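Local atomic coordinates of B-agarase (Saccharophagus degradans, PDB entry 4BQ2), a protein that hydrolyses the beta-linkages of agarose, acting from chain ends as a family 50 exo-beta-agarase of a marine bacterium. Residues A24-Y29 / P36-K41; L40-Q45 / V182-I187; D75-G80 / G107-Y112; H82-Y87 / H178-I183. All blocks are in the same frame, centred on the assembly; numbering follows the deposited sequence.

Contact 1 of 4, residues A24-Y29 / P36-K41. With CA (calcium ion), chain K.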
loop_
_atom_site.group_PDB
_atom_site.type_symbol
_atom_site.label_atom_id
_atom_site.label_comp_id
_atom_site.label_asym_id
_atom_site.label_seq_id
_atom_site.Cartn_x
_atom_site.Cartn_y
_atom_site.Cartn_z
ATOM N N ALA A 24 -15.156 -25.853 13.150
ATOM C CA ALA A 24 -14.139 -26.076 14.170
ATOM C C ALA A 24 -14.262 -27.478 14.734
ATOM O O ALA A 24 -15.384 -27.989 14.867
ATOM C CB ALA A 24 -14.330 -25.079 15.288
ATOM N N SER A 25 -13.121 -28.102 15.060
ATOM C CA SER A 25 -13.109 -29.400 15.748
ATOM C C SER A 25 -11.791 -29.563 16.514
ATOM O O SER A 25 -10.802 -28.853 16.241
ATOM C CB SER A 25 -13.296 -30.560 14.774
ATOM O OG SER A 25 -12.332 -30.540 13.729
ATOM N N ILE A 26 -11.784 -30.476 17.473
ATOM C CA ILE A 26 -10.557 -30.775 18.209
ATOM C C ILE A 26 -9.967 -32.030 17.603
ATOM O O ILE A 26 -10.644 -33.055 17.495
ATOM C CB ILE A 26 -10.784 -30.986 19.717
ATOM C CG1 ILE A 26 -11.471 -29.779 20.364
ATOM C CG2 ILE A 26 -9.449 -31.282 20.441
ATOM C CD1 ILE A 26 -10.670 -28.490 20.340
ATOM N N GLU A 27 -8.709 -31.939 17.180
ATOM C CA GLU A 27 -7.993 -33.072 16.586
ATOM C C GLU A 27 -6.603 -33.179 17.207
ATOM O O GLU A 27 -6.081 -32.208 17.764
ATOM C CB GLU A 27 -7.806 -32.916 15.070
ATOM C CG GLU A 27 -8.992 -32.379 14.269
ATOM C CD GLU A 27 -10.099 -33.397 14.055
ATOM O OE1 GLU A 27 -9.901 -34.584 14.433
ATOM O OE2 GLU A 27 -11.167 -33.003 13.504
ATOM N N THR A 28 -6.013 -34.365 17.080
ATOM C CA THR A 28 -4.610 -34.583 17.437
ATOM C C THR A 28 -3.716 -34.221 16.246
ATOM O O THR A 28 -3.995 -34.611 15.097
ATOM C CB THR A 28 -4.376 -36.036 17.919
ATOM O OG1 THR A 28 -5.153 -36.253 19.094
ATOM C CG2 THR A 28 -2.907 -36.280 18.278
ATOM N N TYR A 29 -2.665 -33.451 16.524
ATOM C CA TYR A 29 -1.721 -32.957 15.497
ATOM C C TYR A 29 -0.343 -33.011 16.186
ATOM O O TYR A 29 -0.294 -33.116 17.424
ATOM C CB TYR A 29 -2.068 -31.496 15.116
ATOM C CG TYR A 29 -1.587 -30.567 16.208
ATOM C CD1 TYR A 29 -2.285 -30.457 17.414
ATOM C CD2 TYR A 29 -0.398 -29.878 16.080
ATOM C CE1 TYR A 29 -1.826 -29.643 18.436
ATOM C CE2 TYR A 29 0.084 -29.085 17.116
ATOM C CZ TYR A 29 -0.633 -28.983 18.293
ATOM O OH TYR A 29 -0.140 -28.211 19.319
ATOM N N PRO A 36 2.590 -35.078 19.692
ATOM C CA PRO A 36 1.159 -34.959 19.394
ATOM C C PRO A 36 0.412 -34.300 20.561
ATOM O O PRO A 36 0.754 -34.498 21.733
ATOM C CB PRO A 36 0.702 -36.403 19.242
ATOM C CG PRO A 36 1.910 -37.150 18.827
ATOM C CD PRO A 36 3.109 -36.426 19.397
ATOM N N SER A 37 -0.589 -33.510 20.241
ATOM C CA SER A 37 -1.338 -32.803 21.261
ATOM C C SER A 37 -2.714 -32.586 20.675
ATOM O O SER A 37 -2.869 -32.690 19.482
ATOM C CB SER A 37 -0.674 -31.471 21.561
ATOM O OG SER A 37 -1.257 -30.853 22.703
ATOM N N LYS A 38 -3.719 -32.317 21.500
ATOM C CA LYS A 38 -5.015 -31.908 20.965
ATOM C C LYS A 38 -4.988 -30.426 20.575
ATOM O O LYS A 38 -4.592 -29.598 21.380
ATOM C CB LYS A 38 -6.119 -32.151 21.996
ATOM C CG LYS A 38 -6.231 -33.571 22.500
ATOM C CD LYS A 38 -7.153 -34.434 21.682
ATOM C CE LYS A 38 -7.900 -35.409 22.590
ATOM N NZ LYS A 38 -7.149 -35.735 23.827
ATOM N N GLY A 39 -5.420 -30.104 19.356
ATOM C CA GLY A 39 -5.473 -28.717 18.897
ATOM C C GLY A 39 -6.837 -28.368 18.284
ATOM O O GLY A 39 -7.661 -29.246 18.032
ATOM N N LEU A 40 -7.072 -27.077 18.106
ATOM C CA LEU A 40 -8.283 -26.616 17.432
ATOM C C LEU A 40 -8.037 -26.551 15.939
ATOM O O LEU A 40 -7.232 -25.715 15.452
ATOM C CB LEU A 40 -8.680 -25.246 17.944
ATOM C CG LEU A 40 -9.959 -24.678 17.311
ATOM C CD1 LEU A 40 -11.196 -25.319 17.912
ATOM C CD2 LEU A 40 -9.948 -23.187 17.570
ATOM N N LYS A 41 -8.762 -27.392 15.216
ATOM C CA LYS A 41 -8.695 -27.422 13.774
ATOM C C LYS A 41 -9.731 -26.434 13.227
ATOM O O LYS A 41 -10.923 -26.563 13.505
ATOM C CB LYS A 41 -8.963 -28.827 13.231
ATOM C CG LYS A 41 -8.900 -28.868 11.704
ATOM C CD LYS A 41 -9.289 -30.216 11.151
ATOM C CE LYS A 41 -9.231 -30.149 9.630
ATOM N NZ LYS A 41 -9.104 -31.509 9.032
HETATM CA CA CA K . -3.147 -29.061 23.111
HETATM O O HOH W 1 -12.594 -28.468 11.740
HETATM O O HOH W 2 -1.675 -28.752 24.556
#

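Contact 2 of 4, residues L40-Q45 / V182-I187. With CA (calcium ion), chain K.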
loop_
_atom_site.group_PDB
_atom_site.type_symbol
_atom_site.label_atom_id
_atom_site.label_comp_id
_atom_site.label_asym_id
_atom_site.label_seq_id
_atom_site.Cartn_x
_atom_site.Cartn_y
_atom_site.Cartn_z
ATOM N N LEU A 40 -7.072 -27.077 18.106
ATOM C CA LEU A 40 -8.283 -26.616 17.432
ATOM C C LEU A 40 -8.037 -26.551 15.939
ATOM O O LEU A 40 -7.232 -25.715 15.452
ATOM C CB LEU A 40 -8.680 -25.246 17.944
ATOM C CG LEU A 40 -9.959 -24.678 17.311
ATOM C CD1 LEU A 40 -11.196 -25.319 17.912
ATOM C CD2 LEU A 40 -9.948 -23.187 17.570
ATOM N N LYS A 41 -8.762 -27.392 15.216
ATOM C CA LYS A 41 -8.695 -27.422 13.774
ATOM C C LYS A 41 -9.731 -26.434 13.227
ATOM O O LYS A 41 -10.923 -26.563 13.505
ATOM C CB LYS A 41 -8.963 -28.827 13.231
ATOM C CG LYS A 41 -8.900 -28.868 11.704
ATOM C CD LYS A 41 -9.289 -30.216 11.151
ATOM C CE LYS A 41 -9.231 -30.149 9.630
ATOM N NZ LYS A 41 -9.104 -31.509 9.032
ATOM N N LEU A 42 -9.268 -25.428 12.486
ATOM C CA LEU A 42 -10.172 -24.358 12.042
ATOM C C LEU A 42 -10.229 -24.390 10.519
ATOM O O LEU A 42 -9.244 -24.045 9.852
ATOM C CB LEU A 42 -9.717 -23.004 12.591
ATOM C CG LEU A 42 -10.576 -21.781 12.209
ATOM C CD1 LEU A 42 -11.954 -21.849 12.892
ATOM C CD2 LEU A 42 -9.876 -20.466 12.539
ATOM N N ALA A 43 -11.365 -24.832 9.967
ATOM C CA ALA A 43 -11.481 -24.993 8.536
ATOM C C ALA A 43 -12.397 -23.872 8.012
ATOM O O ALA A 43 -13.609 -23.884 8.262
ATOM C CB ALA A 43 -12.004 -26.382 8.188
ATOM N N MET A 44 -11.770 -22.875 7.366
ATOM C CA MET A 44 -12.441 -21.642 6.921
ATOM C C MET A 44 -12.939 -21.812 5.503
ATOM O O MET A 44 -12.233 -22.320 4.628
ATOM C CB MET A 44 -11.489 -20.418 7.035
ATOM C CG MET A 44 -11.187 -20.020 8.496
ATOM S SD MET A 44 -9.629 -19.136 8.752
ATOM C CE MET A 44 -8.489 -20.495 8.612
ATOM N N GLN A 45 -14.180 -21.404 5.288
ATOM C CA GLN A 45 -14.786 -21.393 3.980
ATOM C C GLN A 45 -14.439 -20.044 3.327
ATOM O O GLN A 45 -15.318 -19.228 2.998
ATOM C CB GLN A 45 -16.297 -21.636 4.120
ATOM C CG GLN A 45 -16.651 -23.089 4.495
ATOM C CD GLN A 45 -16.400 -23.445 5.962
ATOM O OE1 GLN A 45 -17.016 -22.878 6.889
ATOM N NE2 GLN A 45 -15.505 -24.387 6.181
ATOM N N VAL A 182 -6.253 -24.254 9.453
ATOM C CA VAL A 182 -5.143 -24.208 10.378
ATOM C C VAL A 182 -5.427 -25.114 11.573
ATOM O O VAL A 182 -6.583 -25.497 11.808
ATOM C CB VAL A 182 -4.878 -22.771 10.888
ATOM C CG1 VAL A 182 -4.481 -21.855 9.725
ATOM C CG2 VAL A 182 -6.091 -22.230 11.666
ATOM N N ILE A 183 -4.357 -25.444 12.315
ATOM C CA ILE A 183 -4.497 -26.008 13.653
ATOM C C ILE A 183 -3.896 -24.977 14.586
ATOM O O ILE A 183 -2.800 -24.474 14.333
ATOM C CB ILE A 183 -3.718 -27.333 13.857
ATOM C CG1 ILE A 183 -3.977 -28.321 12.731
ATOM C CG2 ILE A 183 -4.063 -27.973 15.198
ATOM C CD1 ILE A 183 -5.430 -28.683 12.563
ATOM N N ILE A 184 -4.608 -24.676 15.659
ATOM C CA ILE A 184 -4.200 -23.704 16.667
ATOM C C ILE A 184 -4.098 -24.454 18.001
ATOM O O ILE A 184 -4.957 -25.280 18.319
ATOM C CB ILE A 184 -5.233 -22.571 16.789
ATOM C CG1 ILE A 184 -5.345 -21.763 15.458
ATOM C CG2 ILE A 184 -4.902 -21.648 17.966
ATOM C CD1 ILE A 184 -6.562 -20.852 15.399
ATOM N N ASP A 185 -3.068 -24.167 18.784
ATOM C CA ASP A 185 -2.936 -24.795 20.110
ATOM C C ASP A 185 -2.210 -23.857 21.047
ATOM O O ASP A 185 -1.501 -22.933 20.593
ATOM C CB ASP A 185 -2.247 -26.155 19.963
ATOM C CG ASP A 185 -2.408 -27.036 21.206
ATOM O OD1 ASP A 185 -3.126 -26.633 22.148
ATOM O OD2 ASP A 185 -1.771 -28.108 21.260
ATOM N N ASN A 186 -2.434 -24.036 22.360
ATOM C CA ASN A 186 -1.641 -23.391 23.409
ATOM C C ASN A 186 -1.728 -21.876 23.401
ATOM O O ASN A 186 -0.717 -21.191 23.430
ATOM C CB ASN A 186 -0.177 -23.860 23.355
ATOM C CG ASN A 186 -0.053 -25.367 23.564
ATOM O OD1 ASN A 186 -0.702 -25.927 24.449
ATOM N ND2 ASN A 186 0.761 -26.027 22.746
ATOM N N ILE A 187 -2.945 -21.364 23.288
ATOM C CA ILE A 187 -3.139 -19.950 23.389
ATOM C C ILE A 187 -2.804 -19.547 24.815
ATOM O O ILE A 187 -3.425 -20.028 25.770
ATOM C CB ILE A 187 -4.568 -19.544 23.021
ATOM C CG1 ILE A 187 -4.954 -20.195 21.678
ATOM C CG2 ILE A 187 -4.631 -18.041 23.014
ATOM C CD1 ILE A 187 -6.268 -19.754 21.054
HETATM CA CA CA K . -3.147 -29.061 23.111
HETATM O O HOH W 2 -1.675 -28.752 24.556
#

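Contact 3 of 4, residues D75-G80 / G107-Y112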
loop_
_atom_site.group_PDB
_atom_site.type_symbol
_atom_site.label_atom_id
_atom_site.label_comp_id
_atom_site.label_asym_id
_atom_site.label_seq_id
_atom_site.Cartn_x
_atom_site.Cartn_y
_atom_site.Cartn_z
ATOM N N ASP A 75 0.303 -21.328 19.083
ATOM C CA ASP A 75 0.981 -22.303 18.212
ATOM C C ASP A 75 0.042 -22.512 17.030
ATOM O O ASP A 75 -1.146 -22.754 17.222
ATOM C CB ASP A 75 1.234 -23.650 18.920
ATOM C CG ASP A 75 2.196 -23.545 20.109
ATOM O OD1 ASP A 75 2.782 -22.465 20.354
ATOM O OD2 ASP A 75 2.293 -24.558 20.848
ATOM N N ILE A 76 0.534 -22.338 15.812
ATOM C CA ILE A 76 -0.337 -22.395 14.622
ATOM C C ILE A 76 0.386 -23.082 13.481
ATOM O O ILE A 76 1.627 -22.944 13.343
ATOM C CB ILE A 76 -0.780 -20.968 14.150
ATOM C CG1 ILE A 76 -1.043 -20.032 15.343
ATOM C CG2 ILE A 76 -2.005 -21.025 13.218
ATOM C CD1 ILE A 76 -1.394 -18.595 14.937
ATOM N N VAL A 77 -0.362 -23.804 12.650
ATOM C CA VAL A 77 0.199 -24.329 11.396
ATOM C C VAL A 77 -0.932 -24.410 10.386
ATOM O O VAL A 77 -2.080 -24.559 10.790
ATOM C CB VAL A 77 0.800 -25.731 11.586
ATOM C CG1 VAL A 77 -0.294 -26.773 11.816
ATOM C CG2 VAL A 77 1.654 -26.120 10.388
ATOM N N SER A 78 -0.622 -24.300 9.088
ATOM C CA SER A 78 -1.648 -24.465 8.033
ATOM C C SER A 78 -1.619 -25.921 7.575
ATOM O O SER A 78 -0.606 -26.575 7.703
ATOM C CB SER A 78 -1.385 -23.547 6.823
ATOM O OG SER A 78 -1.551 -22.203 7.191
ATOM N N VAL A 79 -2.742 -26.432 7.092
ATOM C CA VAL A 79 -2.787 -27.809 6.618
ATOM C C VAL A 79 -3.274 -27.717 5.194
ATOM O O VAL A 79 -4.044 -26.812 4.873
ATOM C CB VAL A 79 -3.738 -28.661 7.484
ATOM C CG1 VAL A 79 -3.800 -30.092 6.979
ATOM C CG2 VAL A 79 -3.279 -28.640 8.942
ATOM N N GLY A 80 -2.793 -28.617 4.337
ATOM C CA GLY A 80 -3.251 -28.674 2.962
ATOM C C GLY A 80 -2.315 -28.013 1.974
ATOM O O GLY A 80 -1.084 -28.091 2.093
ATOM N N GLY A 107 3.274 -27.283 7.134
ATOM C CA GLY A 107 4.504 -27.966 7.535
ATOM C C GLY A 107 4.584 -28.101 9.031
ATOM O O GLY A 107 3.655 -28.603 9.639
ATOM N N LYS A 108 5.680 -27.659 9.641
ATOM C CA LYS A 108 5.831 -27.852 11.072
ATOM C C LYS A 108 5.162 -26.730 11.841
ATOM O O LYS A 108 5.227 -25.578 11.453
ATOM C CB LYS A 108 7.302 -27.990 11.473
ATOM C CG LYS A 108 7.849 -29.410 11.363
ATOM C CD LYS A 108 7.900 -29.896 9.921
ATOM C CE LYS A 108 8.866 -31.067 9.760
ATOM N NZ LYS A 108 10.213 -30.706 10.304
ATOM N N MET A 109 4.503 -27.080 12.931
ATOM C CA MET A 109 3.874 -26.064 13.759
ATOM C C MET A 109 4.941 -25.128 14.303
ATOM O O MET A 109 6.045 -25.574 14.590
ATOM C CB MET A 109 3.149 -26.743 14.899
ATOM C CG MET A 109 2.649 -25.743 15.920
ATOM S SD MET A 109 1.094 -26.304 16.548
ATOM C CE MET A 109 0.089 -26.087 15.112
ATOM N N GLN A 110 4.617 -23.841 14.447
ATOM C CA GLN A 110 5.501 -22.874 15.096
ATOM C C GLN A 110 4.735 -22.059 16.139
ATOM O O GLN A 110 3.490 -22.056 16.129
ATOM C CB GLN A 110 6.129 -21.940 14.056
ATOM C CG GLN A 110 6.869 -22.684 12.947
ATOM C CD GLN A 110 7.603 -21.758 12.003
ATOM O OE1 GLN A 110 8.586 -21.117 12.383
ATOM N NE2 GLN A 110 7.121 -21.667 10.760
ATOM N N SER A 111 5.458 -21.364 17.021
ATOM C CA SER A 111 4.825 -20.477 18.007
ATOM C C SER A 111 4.899 -19.059 17.513
ATOM O O SER A 111 5.953 -18.631 16.968
ATOM C CB SER A 111 5.551 -20.511 19.375
ATOM O OG SER A 111 5.183 -21.632 20.148
ATOM N N TYR A 112 3.807 -18.323 17.731
ATOM C CA TYR A 112 3.669 -16.968 17.234
ATOM C C TYR A 112 3.329 -16.036 18.386
ATOM O O TYR A 112 2.501 -16.379 19.230
ATOM C CB TYR A 112 2.547 -16.922 16.170
ATOM C CG TYR A 112 2.913 -17.637 14.895
ATOM C CD1 TYR A 112 2.687 -19.012 14.740
ATOM C CD2 TYR A 112 3.499 -16.934 13.848
ATOM C CE1 TYR A 112 3.032 -19.679 13.586
ATOM C CE2 TYR A 112 3.844 -17.568 12.691
ATOM C CZ TYR A 112 3.637 -18.952 12.558
ATOM O OH TYR A 112 3.984 -19.550 11.352
HETATM O O HOH W 3 3.542 -22.150 11.425
HETATM O O HOH W 4 0.932 -28.825 7.872
#

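Contact 4 of 4, residues H82-Y87 / H178-I183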
loop_
_atom_site.group_PDB
_atom_site.type_symbol
_atom_site.label_atom_id
_atom_site.label_comp_id
_atom_site.label_asym_id
_atom_site.label_seq_id
_atom_site.Cartn_x
_atom_site.Cartn_y
_atom_site.Cartn_z
ATOM N N HIS A 82 -2.343 -24.645 0.903
ATOM C CA HIS A 82 -2.101 -23.200 0.945
ATOM C C HIS A 82 -1.634 -22.694 2.291
ATOM O O HIS A 82 -2.079 -23.182 3.311
ATOM C CB HIS A 82 -3.368 -22.478 0.542
ATOM C CG HIS A 82 -3.879 -22.917 -0.780
ATOM N ND1 HIS A 82 -3.285 -22.537 -1.962
ATOM C CD2 HIS A 82 -4.876 -23.764 -1.116
ATOM C CE1 HIS A 82 -3.918 -23.105 -2.973
ATOM N NE2 HIS A 82 -4.891 -23.847 -2.487
ATOM N N SER A 83 -0.723 -21.715 2.272
ATOM C CA SER A 83 -0.370 -20.984 3.474
ATOM C C SER A 83 -1.545 -20.076 3.783
ATOM O O SER A 83 -2.410 -19.861 2.923
ATOM C CB SER A 83 0.914 -20.153 3.294
ATOM O OG SER A 83 0.709 -19.097 2.389
ATOM N N THR A 84 -1.560 -19.547 5.007
ATOM C CA THR A 84 -2.642 -18.739 5.533
ATOM C C THR A 84 -2.079 -17.466 6.130
ATOM O O THR A 84 -1.186 -17.525 6.969
ATOM C CB THR A 84 -3.376 -19.515 6.686
ATOM O OG1 THR A 84 -3.804 -20.783 6.207
ATOM C CG2 THR A 84 -4.567 -18.725 7.210
ATOM N N GLN A 85 -2.596 -16.314 5.714
ATOM C CA GLN A 85 -2.247 -15.055 6.358
ATOM C C GLN A 85 -3.365 -14.761 7.371
ATOM O O GLN A 85 -4.527 -14.525 6.987
ATOM C CB GLN A 85 -2.091 -13.901 5.353
ATOM C CG GLN A 85 -1.898 -12.559 6.062
ATOM C CD GLN A 85 -1.742 -11.388 5.130
ATOM O OE1 GLN A 85 -1.847 -11.534 3.900
ATOM N NE2 GLN A 85 -1.565 -10.192 5.702
ATOM N N PHE A 86 -3.023 -14.824 8.659
ATOM C CA PHE A 86 -3.940 -14.474 9.716
ATOM C C PHE A 86 -3.815 -12.998 10.070
ATOM O O PHE A 86 -2.679 -12.460 10.200
ATOM C CB PHE A 86 -3.620 -15.293 10.993
ATOM C CG PHE A 86 -4.543 -16.435 11.228
ATOM C CD1 PHE A 86 -5.885 -16.389 10.772
ATOM C CD2 PHE A 86 -4.117 -17.547 11.948
ATOM C CE1 PHE A 86 -6.761 -17.440 11.038
ATOM C CE2 PHE A 86 -4.977 -18.598 12.208
ATOM C CZ PHE A 86 -6.300 -18.555 11.735
ATOM N N TYR A 87 -4.971 -12.360 10.253
ATOM C CA TYR A 87 -5.055 -11.057 10.875
ATOM C C TYR A 87 -5.426 -11.283 12.319
ATOM O O TYR A 87 -6.416 -11.962 12.588
ATOM C CB TYR A 87 -6.114 -10.208 10.178
ATOM C CG TYR A 87 -5.685 -9.775 8.785
ATOM C CD1 TYR A 87 -5.945 -10.577 7.689
ATOM C CD2 TYR A 87 -5.010 -8.577 8.591
ATOM C CE1 TYR A 87 -5.552 -10.195 6.392
ATOM C CE2 TYR A 87 -4.606 -8.176 7.314
ATOM C CZ TYR A 87 -4.880 -8.994 6.226
ATOM O OH TYR A 87 -4.487 -8.577 4.966
ATOM N N HIS A 178 -8.876 -19.183 -1.801
ATOM C CA HIS A 178 -8.935 -20.609 -1.474
ATOM C C HIS A 178 -9.430 -20.767 -0.048
ATOM O O HIS A 178 -9.192 -19.890 0.796
ATOM C CB HIS A 178 -7.534 -21.229 -1.508
ATOM C CG HIS A 178 -6.788 -21.008 -2.782
ATOM N ND1 HIS A 178 -7.159 -21.586 -3.973
ATOM C CD2 HIS A 178 -5.647 -20.325 -3.035
ATOM C CE1 HIS A 178 -6.292 -21.252 -4.914
ATOM N NE2 HIS A 178 -5.368 -20.482 -4.371
ATOM N N ASP A 179 -10.048 -21.903 0.239
ATOM C CA ASP A 179 -10.297 -22.318 1.617
ATOM C C ASP A 179 -8.950 -22.506 2.302
ATOM O O ASP A 179 -8.054 -23.087 1.713
ATOM C CB ASP A 179 -11.038 -23.667 1.642
ATOM C CG ASP A 179 -12.498 -23.537 1.203
ATOM O OD1 ASP A 179 -13.019 -22.401 1.186
ATOM O OD2 ASP A 179 -13.117 -24.577 0.918
ATOM N N LYS A 180 -8.833 -21.984 3.518
ATOM C CA LYS A 180 -7.646 -22.083 4.359
ATOM C C LYS A 180 -8.010 -22.935 5.608
ATOM O O LYS A 180 -9.106 -22.833 6.151
ATOM C CB LYS A 180 -7.164 -20.685 4.824
ATOM C CG LYS A 180 -6.805 -19.694 3.703
ATOM C CD LYS A 180 -5.845 -20.320 2.696
ATOM C CE LYS A 180 -5.465 -19.389 1.516
ATOM N NZ LYS A 180 -4.761 -18.153 2.007
ATOM N N THR A 181 -7.090 -23.766 6.063
ATOM C CA THR A 181 -7.324 -24.586 7.279
ATOM C C THR A 181 -6.066 -24.519 8.160
ATOM O O THR A 181 -4.950 -24.696 7.653
ATOM C CB THR A 181 -7.613 -26.058 6.913
ATOM O OG1 THR A 181 -8.738 -26.117 6.026
ATOM C CG2 THR A 181 -7.905 -26.934 8.192
ATOM N N VAL A 182 -6.253 -24.254 9.453
ATOM C CA VAL A 182 -5.143 -24.208 10.378
ATOM C C VAL A 182 -5.427 -25.114 11.573
ATOM O O VAL A 182 -6.583 -25.497 11.808
ATOM C CB VAL A 182 -4.878 -22.771 10.888
ATOM C CG1 VAL A 182 -4.481 -21.855 9.725
ATOM C CG2 VAL A 182 -6.091 -22.230 11.666
ATOM N N ILE A 183 -4.357 -25.444 12.315
ATOM C CA ILE A 183 -4.497 -26.008 13.653
ATOM C C ILE A 183 -3.896 -24.977 14.586
ATOM O O ILE A 183 -2.800 -24.474 14.333
ATOM C CB ILE A 183 -3.718 -27.333 13.857
ATOM C CG1 ILE A 183 -3.977 -28.321 12.731
ATOM C CG2 ILE A 183 -4.063 -27.973 15.198
ATOM C CD1 ILE A 183 -5.430 -28.683 12.563
HETATM O O HOH W 5 -4.543 -24.045 4.242
HETATM O O HOH W 6 -5.074 -16.239 3.848
#

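Contact 1 of 4, residues A24-Y29 / P36-K41
A beta hairpin of the agarase CBM-like domain, strands 22-30 and 36-44, forms this contact and carries part of a calcium site. Three hydrogen-bonded pairs, Ser25 with Lys41, Glu27 with Gly39 and Tyr29 with Ser37, each close a two-bond ring; the straightest of the six bonds runs from Gly39 N to Glu27 O, 2.7 Å and 173°. Ile26 and Thr28 lie on the face shared with Lys38 and Leu40. There Ile26 reaches in two directions: CG2 meets Lys38 CB at 3.8 Å and CD1 meets Leu40 CD1 at 4.0 Å, each crossing the other chain at about a right angle. The partly exposed Ile26 and the aliphatic part of Lys38 suit a face near the surface, while Leu40 is buried. On the other face the bent Glu27 chain lays CG against Lys41 CB at 3.7 Å, and the bend brings OE2 back to accept a hydrogen bond from Ser25 OG at 2.7 Å. Lys41, fully extended, carries its amine past this carboxylate without touching it. Tyr29 has CG between its backbone N and carbonyl carbon (chi1 77°), which swings the ring across the strand partner; its CD1-CE1 edge lies along the backbone at Gly39, where the lack of a side chain makes room for it. The phenol oxygen goes on to Asp185, a calcium ligand. Ser37 OG binds the calcium ion at 2.6 Å, and the carbonyl oxygen of Lys38 binds the same calcium ion at 2.3 Å.

Contact 2 of 4, residues L40-Q45 / V182-I187
This is a buried antiparallel strand pairing in the CBM-like domain, joining strand 36-44 to strand 180-191, the two segments having 136 residues between them. Two hydrogen-bonded pairs hold it: Leu40 with Ile184 and Leu42 with Val182. Of the four bonds, Leu42 N to Val182 O is nearly linear, 2.8 Å and 175°, whereas the donors Ile184 N and Val182 N stand tilted from the planes of the carbonyls they meet. Leucine, valine and isoleucine suit the face carrying both pairs, which turns into the core: Val182 CG2 packs on Leu42 CB at 3.8 Å, and the Met44 chain brings its methyl CE to the same CG2 at 4.3 Å. On the opposite face Ile183 CD1 lies 3.6 Å from Lys41 CG, so the lysine gives its methylenes to the contact while its amine leads away. Beyond the pairing, Asp185 grips the calcium ion with both carboxylate oxygens, OD1 at 2.6 Å and OD2 at 2.5 Å, and Asn186 OD1 accepts a hydrogen bond from a water on the metal. Leu54 of strand 51-56 and Phe86 of strand 84-92 cover the leucine face, while strand 70-79 runs along the other edge of strand 180-191.

Contact 3 of 4, residues D75-G80 / G107-Y112
Asp75 and Ser111 face each other as a non-hydrogen-bonded antiparallel pair between strands 70-79 and 110-115, and their side chains join: Ser111 OG donates to Asp75 OD1 at 2.5 Å, arriving from above the carboxylate plane, 43° out of it. Asp75 CG and Ser111 OG each stand beside their own backbone N, opposite the carbonyl carbon; the register already puts both side chains on one face, and these torsions bring OG to OD1. Arg188 bonds to both residues, and Asn186 takes the other carboxylate oxygen, so this buried charge is well met and its rotation probably fixed. The next pair, Ile76 with Gln110, is bonded firmly one way, Ile76 N to Gln110 O at 3.0 Å, and weakly the other. Met109, just before its strand, sends CG anti to its backbone N (chi1 171°) and then bends at chi2 and chi3; thus SD lies over Asp75 CB at 3.6 Å and CE turns in to Val77. The flexible thioether can follow that path, ending in a tight contact of CE with Val77 CG1, 3.4 Å. The other branch of Val77, CG2, points to the carbonyl oxygen of Gly107 at 3.3 Å. On the opposite face, Ile76 CG1 sits 3.9 Å from Tyr112 CD1, the two side chains crossing near a right angle. A water lying in the plane of the tyrosine ring links Tyr112 OH to Ile76 O, and the hydroxyl also bonds Arg150. Strand 180-191 pairs with the other edge of strand 70-79, while strand 150-155 runs parallel to 110-115 and strand 97-104 packs on Ile76 and Tyr112.

Contact 4 of 4, residues H82-Y87 / H178-I183
Strands 84-87 and 180-183 do not pair: their axes cross at 71° and come no closer than 8.2 Å, so side chains and waters fill the gap. Ahead of the two strands, the imidazoles of His82 and His178 make an offset stack, centroids 3.7 Å apart and planes only 11° from parallel. His82 CE1 stands over the centre of the His178 ring, while His178 CD2 lies toward the rim of the other; flat, polar rings suit this partly exposed place, and His178 NE2 is held by Asp682. Lys180 passes beside His82, its CE 3.9 Å from His82 CB. Bends at chi2 and chi4 curl its chain round until NZ donates to Ser83 O at 3.0 Å, in the carbonyl plane; NZ also donates to a water and forms a salt bridge with Glu631. A crossing of unpaired strands, face on face, is consistent with the two layers of a beta sandwich, as in many carbohydrate-binding modules, and between them the packing turns apolar. Thr84, sliding past Lys180 in the opposite direction, sets OG1 3.6 Å from Lys180 CB and 3.7 Å from Val182 CG1, while that hydroxyl bonds Ser78. Val182, beta-branched, spreads its two methyls over separate neighbours: CG1 on Thr84, and CG2 on Phe86 CZ at 3.7 Å, with the phenyl group approaching from the opposite direction. A further water accepts from Thr181 N and lies within bonding distance of His82 O.

Strand 180-191 unites the set: contact 2 lines it with strand 36-44 of the contact 1 hairpin, its other edge takes strand 70-79 of contact 3, and contact 4 lays strand 84-92 across it. Contacts 1 and 2, centres about 8 Å apart, share Leu40 and Lys41 and together supply Ser37, Lys38 and Asp185 to the calcium, with Asp7 and Glu9 completing the protein ligands; Tyr29 OH reaches Asp185 OD2 at 2.5 Å. Contact 3 backs the second shell: Asp75 OD2 takes Asn186 ND2 at 2.8 Å, and Asn186 meets a calcium-bound water. Contact 4, about 16 Å from contact 1 between centres, joins contact 3 through Ser78 OG and Thr84 OG1, 2.8 Å apart.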